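Local coordinates for Lmo2445 protein (PDB 5HZL) that is of unknown function but is a secreted, calcium-binding, internalin-like protein of Listeria monocytogenes built round a leucine-rich repeat, at residues T114-A119 with P139-M144; T125-S130 with E145-I150. All blocks are in the same frame, centred on the assembly; numbering follows the deposited sequence.

Interaction 1. Residues T114-A119 with P139-M144; sequences TVFPDA and PKFVGM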
loop_
_atom_site.group_PDB
_atom_site.type_symbol
_atom_site.label_atom_id
_atom_site.label_comp_id
_atom_site.label_asym_id
_atom_site.label_seq_id
_atom_site.Cartn_x
_atom_site.Cartn_y
_atom_site.Cartn_z
ATOM N N THR A 114 -4.873 -6.569 -0.551
ATOM C CA THR A 114 -4.116 -6.587 -1.789
ATOM C C THR A 114 -4.566 -5.489 -2.737
ATOM O O THR A 114 -3.819 -5.138 -3.647
ATOM C CB THR A 114 -4.250 -7.949 -2.504
ATOM O OG1 THR A 114 -5.628 -8.205 -2.852
ATOM C CG2 THR A 114 -3.710 -9.067 -1.609
ATOM N N VAL A 115 -5.779 -4.964 -2.547
ATOM C CA VAL A 115 -6.323 -3.891 -3.397
ATOM C C VAL A 115 -7.202 -2.993 -2.557
ATOM O O VAL A 115 -8.136 -3.479 -1.897
ATOM C CB VAL A 115 -7.242 -4.433 -4.531
ATOM C CG1 VAL A 115 -7.924 -3.303 -5.308
ATOM C CG2 VAL A 115 -6.473 -5.335 -5.476
ATOM N N PHE A 116 -6.916 -1.693 -2.604
ATOM C CA PHE A 116 -7.701 -0.688 -1.904
ATOM C C PHE A 116 -8.310 0.124 -3.049
ATOM O O PHE A 116 -7.656 1.006 -3.586
ATOM C CB PHE A 116 -6.811 0.142 -0.988
ATOM C CG PHE A 116 -7.558 1.187 -0.224
ATOM C CD1 PHE A 116 -8.247 0.856 0.949
ATOM C CD2 PHE A 116 -7.591 2.498 -0.678
ATOM C CE1 PHE A 116 -8.952 1.826 1.650
ATOM C CE2 PHE A 116 -8.290 3.465 0.019
ATOM C CZ PHE A 116 -8.975 3.133 1.184
ATOM N N PRO A 117 -9.580 -0.157 -3.412
ATOM C CA PRO A 117 -10.186 0.519 -4.571
ATOM C C PRO A 117 -10.543 1.990 -4.403
ATOM O O PRO A 117 -10.646 2.508 -3.276
ATOM C CB PRO A 117 -11.482 -0.275 -4.790
ATOM C CG PRO A 117 -11.898 -0.634 -3.401
ATOM C CD PRO A 117 -10.614 -0.855 -2.617
ATOM N N ASP A 118 -10.710 2.634 -5.555
ATOM C CA ASP A 118 -11.109 4.021 -5.627
ATOM C C ASP A 118 -12.566 3.964 -5.160
ATOM O O ASP A 118 -13.368 3.153 -5.646
ATOM C CB ASP A 118 -10.949 4.577 -7.051
ATOM C CG ASP A 118 -9.464 4.657 -7.510
ATOM O OD1 ASP A 118 -8.532 4.783 -6.667
ATOM O OD2 ASP A 118 -9.227 4.625 -8.739
ATOM N N ALA A 119 -12.879 4.805 -4.186
ATOM C CA ALA A 119 -14.197 4.827 -3.586
ATOM C C ALA A 119 -14.544 6.219 -3.122
ATOM O O ALA A 119 -13.679 6.983 -2.689
ATOM C CB ALA A 119 -14.223 3.867 -2.409
ATOM N N PRO A 139 -2.587 2.153 -4.910
ATOM C CA PRO A 139 -3.837 2.897 -4.950
ATOM C C PRO A 139 -3.639 4.394 -5.225
ATOM O O PRO A 139 -2.662 4.980 -4.771
ATOM C CB PRO A 139 -4.414 2.673 -3.548
ATOM C CG PRO A 139 -3.234 2.498 -2.670
ATOM C CD PRO A 139 -2.200 1.817 -3.520
ATOM N N LYS A 140 -4.579 4.989 -5.964
ATOM C CA LYS A 140 -4.576 6.420 -6.309
ATOM C C LYS A 140 -5.499 7.269 -5.419
ATOM O O LYS A 140 -5.426 8.495 -5.441
ATOM C CB LYS A 140 -4.965 6.612 -7.782
ATOM C CG LYS A 140 -3.956 6.061 -8.781
ATOM C CD LYS A 140 -4.461 6.133 -10.233
ATOM C CE LYS A 140 -4.684 7.541 -10.803
ATOM N NZ LYS A 140 -3.419 8.336 -10.860
ATOM N N PHE A 141 -6.367 6.615 -4.656
ATOM C CA PHE A 141 -7.311 7.287 -3.749
ATOM C C PHE A 141 -8.309 8.223 -4.455
ATOM O O PHE A 141 -8.579 9.330 -3.973
ATOM C CB PHE A 141 -6.565 8.012 -2.620
ATOM C CG PHE A 141 -5.607 7.134 -1.888
ATOM C CD1 PHE A 141 -6.056 6.274 -0.888
ATOM C CD2 PHE A 141 -4.257 7.144 -2.203
ATOM C CE1 PHE A 141 -5.177 5.446 -0.213
ATOM C CE2 PHE A 141 -3.368 6.321 -1.532
ATOM C CZ PHE A 141 -3.829 5.469 -0.533
ATOM N N VAL A 142 -8.843 7.795 -5.602
ATOM C CA VAL A 142 -9.835 8.605 -6.320
ATOM C C VAL A 142 -11.126 8.452 -5.514
ATOM O O VAL A 142 -11.530 7.335 -5.178
ATOM C CB VAL A 142 -10.019 8.227 -7.818
ATOM C CG1 VAL A 142 -11.137 9.052 -8.453
ATOM C CG2 VAL A 142 -8.718 8.424 -8.594
ATOM N N GLY A 143 -11.743 9.593 -5.209
ATOM C CA GLY A 143 -12.950 9.670 -4.388
ATOM C C GLY A 143 -12.634 10.087 -2.945
ATOM O O GLY A 143 -13.549 10.409 -2.189
HETATM N N MSE A 144 -11.343 10.105 -2.580
HETATM C CA MSE A 144 -10.870 10.457 -1.234
HETATM C C MSE A 144 -10.007 11.703 -1.271
HETATM O O MSE A 144 -8.981 11.793 -0.599
HETATM C CB MSE A 144 -10.099 9.225 -0.748
HETATM C CG MSE A 144 -11.064 8.073 -0.483
HETATM SE SE MSE A 144 -10.137 6.357 -0.247
HETATM C CE MSE A 144 -10.324 5.603 -2.053
#

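Interaction 2. Residues T125-S130 with E145-I150; sequences TNVDLS and EGLVSI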
loop_
_atom_site.group_PDB
_atom_site.type_symbol
_atom_site.label_atom_id
_atom_site.label_comp_id
_atom_site.label_asym_id
_atom_site.label_seq_id
_atom_site.Cartn_x
_atom_site.Cartn_y
_atom_site.Cartn_z
ATOM N N THR A 125 -10.471 11.362 6.140
ATOM C CA THR A 125 -9.370 12.201 6.594
ATOM C C THR A 125 -8.081 11.431 6.875
ATOM O O THR A 125 -6.982 11.967 6.677
ATOM C CB THR A 125 -9.852 12.954 7.869
ATOM O OG1 THR A 125 -10.791 13.948 7.462
ATOM C CG2 THR A 125 -8.734 13.671 8.631
ATOM N N ASN A 126 -8.213 10.190 7.336
ATOM C CA ASN A 126 -7.065 9.385 7.677
ATOM C C ASN A 126 -7.217 7.943 7.247
ATOM O O ASN A 126 -8.290 7.391 7.336
ATOM C CB ASN A 126 -6.901 9.419 9.186
ATOM C CG ASN A 126 -5.732 8.588 9.658
ATOM O OD1 ASN A 126 -4.617 8.736 9.192
ATOM N ND2 ASN A 126 -5.988 7.701 10.588
ATOM N N VAL A 127 -6.129 7.323 6.816
ATOM C CA VAL A 127 -6.161 5.935 6.381
ATOM C C VAL A 127 -4.840 5.257 6.779
ATOM O O VAL A 127 -3.787 5.753 6.439
ATOM C CB VAL A 127 -6.465 5.870 4.853
ATOM C CG1 VAL A 127 -5.388 6.550 4.013
ATOM C CG2 VAL A 127 -6.637 4.444 4.379
ATOM N N ASP A 128 -4.909 4.160 7.541
ATOM C CA ASP A 128 -3.735 3.375 8.000
ATOM C C ASP A 128 -3.768 2.016 7.283
ATOM O O ASP A 128 -4.457 1.091 7.708
ATOM C CB ASP A 128 -3.742 3.188 9.532
ATOM C CG ASP A 128 -2.501 2.402 10.074
ATOM O OD1 ASP A 128 -1.539 2.129 9.314
ATOM O OD2 ASP A 128 -2.478 2.066 11.294
ATOM N N LEU A 129 -3.019 1.922 6.185
ATOM C CA LEU A 129 -2.935 0.714 5.363
ATOM C C LEU A 129 -1.552 0.080 5.447
ATOM O O LEU A 129 -1.131 -0.661 4.563
ATOM C CB LEU A 129 -3.279 1.071 3.916
ATOM C CG LEU A 129 -4.728 1.484 3.676
ATOM C CD1 LEU A 129 -4.890 2.203 2.348
ATOM C CD2 LEU A 129 -5.649 0.274 3.749
ATOM N N SER A 130 -0.856 0.355 6.538
ATOM C CA SER A 130 0.464 -0.191 6.743
ATOM C C SER A 130 0.422 -1.710 6.972
ATOM O O SER A 130 -0.520 -2.230 7.550
ATOM C CB SER A 130 1.088 0.478 7.965
ATOM O OG SER A 130 0.306 0.240 9.128
ATOM N N GLU A 145 -10.441 12.695 -2.043
ATOM C CA GLU A 145 -9.704 13.957 -2.200
ATOM C C GLU A 145 -9.455 14.754 -0.909
ATOM O O GLU A 145 -8.595 15.633 -0.883
ATOM C CB GLU A 145 -10.377 14.860 -3.247
ATOM C CG GLU A 145 -10.292 14.382 -4.710
ATOM C CD GLU A 145 -11.128 13.147 -5.069
ATOM O OE1 GLU A 145 -12.209 12.926 -4.465
ATOM O OE2 GLU A 145 -10.711 12.409 -5.998
ATOM N N GLY A 146 -10.189 14.441 0.153
ATOM C CA GLY A 146 -10.043 15.127 1.432
ATOM C C GLY A 146 -9.004 14.571 2.384
ATOM O O GLY A 146 -8.820 15.136 3.457
ATOM N N LEU A 147 -8.327 13.482 2.005
ATOM C CA LEU A 147 -7.300 12.869 2.858
ATOM C C LEU A 147 -6.216 13.816 3.382
ATOM O O LEU A 147 -5.678 14.642 2.634
ATOM C CB LEU A 147 -6.634 11.690 2.145
ATOM C CG LEU A 147 -7.418 10.374 2.073
ATOM C CD1 LEU A 147 -6.782 9.392 1.097
ATOM C CD2 LEU A 147 -7.553 9.742 3.459
ATOM N N VAL A 148 -5.919 13.681 4.675
ATOM C CA VAL A 148 -4.900 14.483 5.345
ATOM C C VAL A 148 -3.661 13.641 5.614
ATOM O O VAL A 148 -2.548 14.140 5.488
ATOM C CB VAL A 148 -5.423 15.094 6.667
ATOM C CG1 VAL A 148 -4.309 15.829 7.424
ATOM C CG2 VAL A 148 -6.593 16.021 6.366
ATOM N N SER A 149 -3.849 12.380 5.985
ATOM C CA SER A 149 -2.712 11.504 6.262
ATOM C C SER A 149 -2.937 10.071 5.798
ATOM O O SER A 149 -3.970 9.474 6.072
ATOM C CB SER A 149 -2.369 11.506 7.748
ATOM O OG SER A 149 -3.433 10.989 8.489
ATOM N N ILE A 150 -1.923 9.556 5.106
ATOM C CA ILE A 150 -1.866 8.217 4.542
ATOM C C ILE A 150 -0.653 7.475 5.072
ATOM O O ILE A 150 0.474 7.965 4.995
ATOM C CB ILE A 150 -1.706 8.296 3.014
ATOM C CG1 ILE A 150 -2.971 8.907 2.391
ATOM C CG2 ILE A 150 -1.418 6.919 2.414
ATOM C CD1 ILE A 150 -2.859 9.157 0.902
#

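Interaction 1. Residues T114-A119 with P139-M144
F116 and M144, a selenomethionine, reach toward each other tip to tip, with F116 CE2 3.4 Å from M144 SE. The selenium lies 77° off the ring normal, which makes this a Met-aromatic contact at the ring edge. F141 meets the same ring obliquely, CE1 against F116 CE2 at 3.7 Å with the planes at 50°. F116 has CG anti to its backbone N (chi1 -179°), beside the carbonyl carbon; its edge at CE2 meets M144. The methyl of M144 continues past the ring to the backbone, where M144 CE is 3.4 Å from A119 N. Past the short strand 113-115, both segments are loop on the return side of the leucine-rich repeats, away from the long parallel sheet, and here two successive returns lie against each other. The second forms a type II turn from F141 to M144, closed by the bond from M144 N to F141 O, with G143 at its third position. D118 meets this turn with its carboxylate: OD1 accepts a weak but fairly straight hydrogen bond from V142 N at 3.2 Å, while D118 CG lies 3.6 Å from V142 CB. The backbone answers in the other sense through a weak, bent bond from A119 N to V142 O, 3.0 Å long. A119 O lies 3.3 Å from G143 CA in a CA-H...O contact. The ring of W166 meets F141, and W166 NE1 donates to P139 O.

Interaction 2. Residues T125-S130 with E145-I150
The parallel sheet of the leucine-rich repeat passes through this contact, where N126 and S149 bridge neighbouring strands and V127 bridges I150. Both pairs are 23 positions apart in sequence, one turn of the solenoid, and the touching parts run 29° from each other. Two backbone bonds give the register: S149 N donates to T125 O at 3.2 Å, and V127 N donates to S149 O at 3.1 Å. T125 O is gripped twice, since V148 N also reaches it at 2.8 Å, with the donor tilted 27° from the carbonyl plane. Next to it, T125 CG2 and V148 CG2 lie side by side, 3.9 Å apart. On the face that carries N126 and S149, S149 OG donates to N126 OD1 at 2.6 Å. S149 OG sits between the backbone N and the carbonyl carbon (chi1 63°), facing the amide oxygen of N126. On the face of V127 and I150 the two lie side by side, pointing the same way, V127 CG1 3.7 Å from I150 CG1; L147 CD2 is 3.9 Å from V127 CG1. The side chain of V148 lies close to that of D173, a calcium ligand. N126 thus uses both ends of its amide, OD1 accepting from S149 and ND2 donating to N105 OD1. This fixes the rotation of the group and links three successive strands through side chains as well as backbone.

Overall arrangement
From the N terminus the chain passes through 114-119, then enters the long sheet at strand 126-128, turns back through 139-144 and re-enters it at strand 149-151. Interaction 1 closes a loop with 19 residues between its segments, and interaction 2 one with 14; because the segments alternate, the two contacts cross. Each joins one turn of the solenoid to the next, interaction 2 on the sheet side and interaction 1 on the return side. Their centres are 11 Å apart and they meet in the interior: F141 CD1 packs on L147 CD1 at 3.8 Å, and F116 CG on L129 CD1 at the same distance. F141 CE2 also reaches I150 CD1.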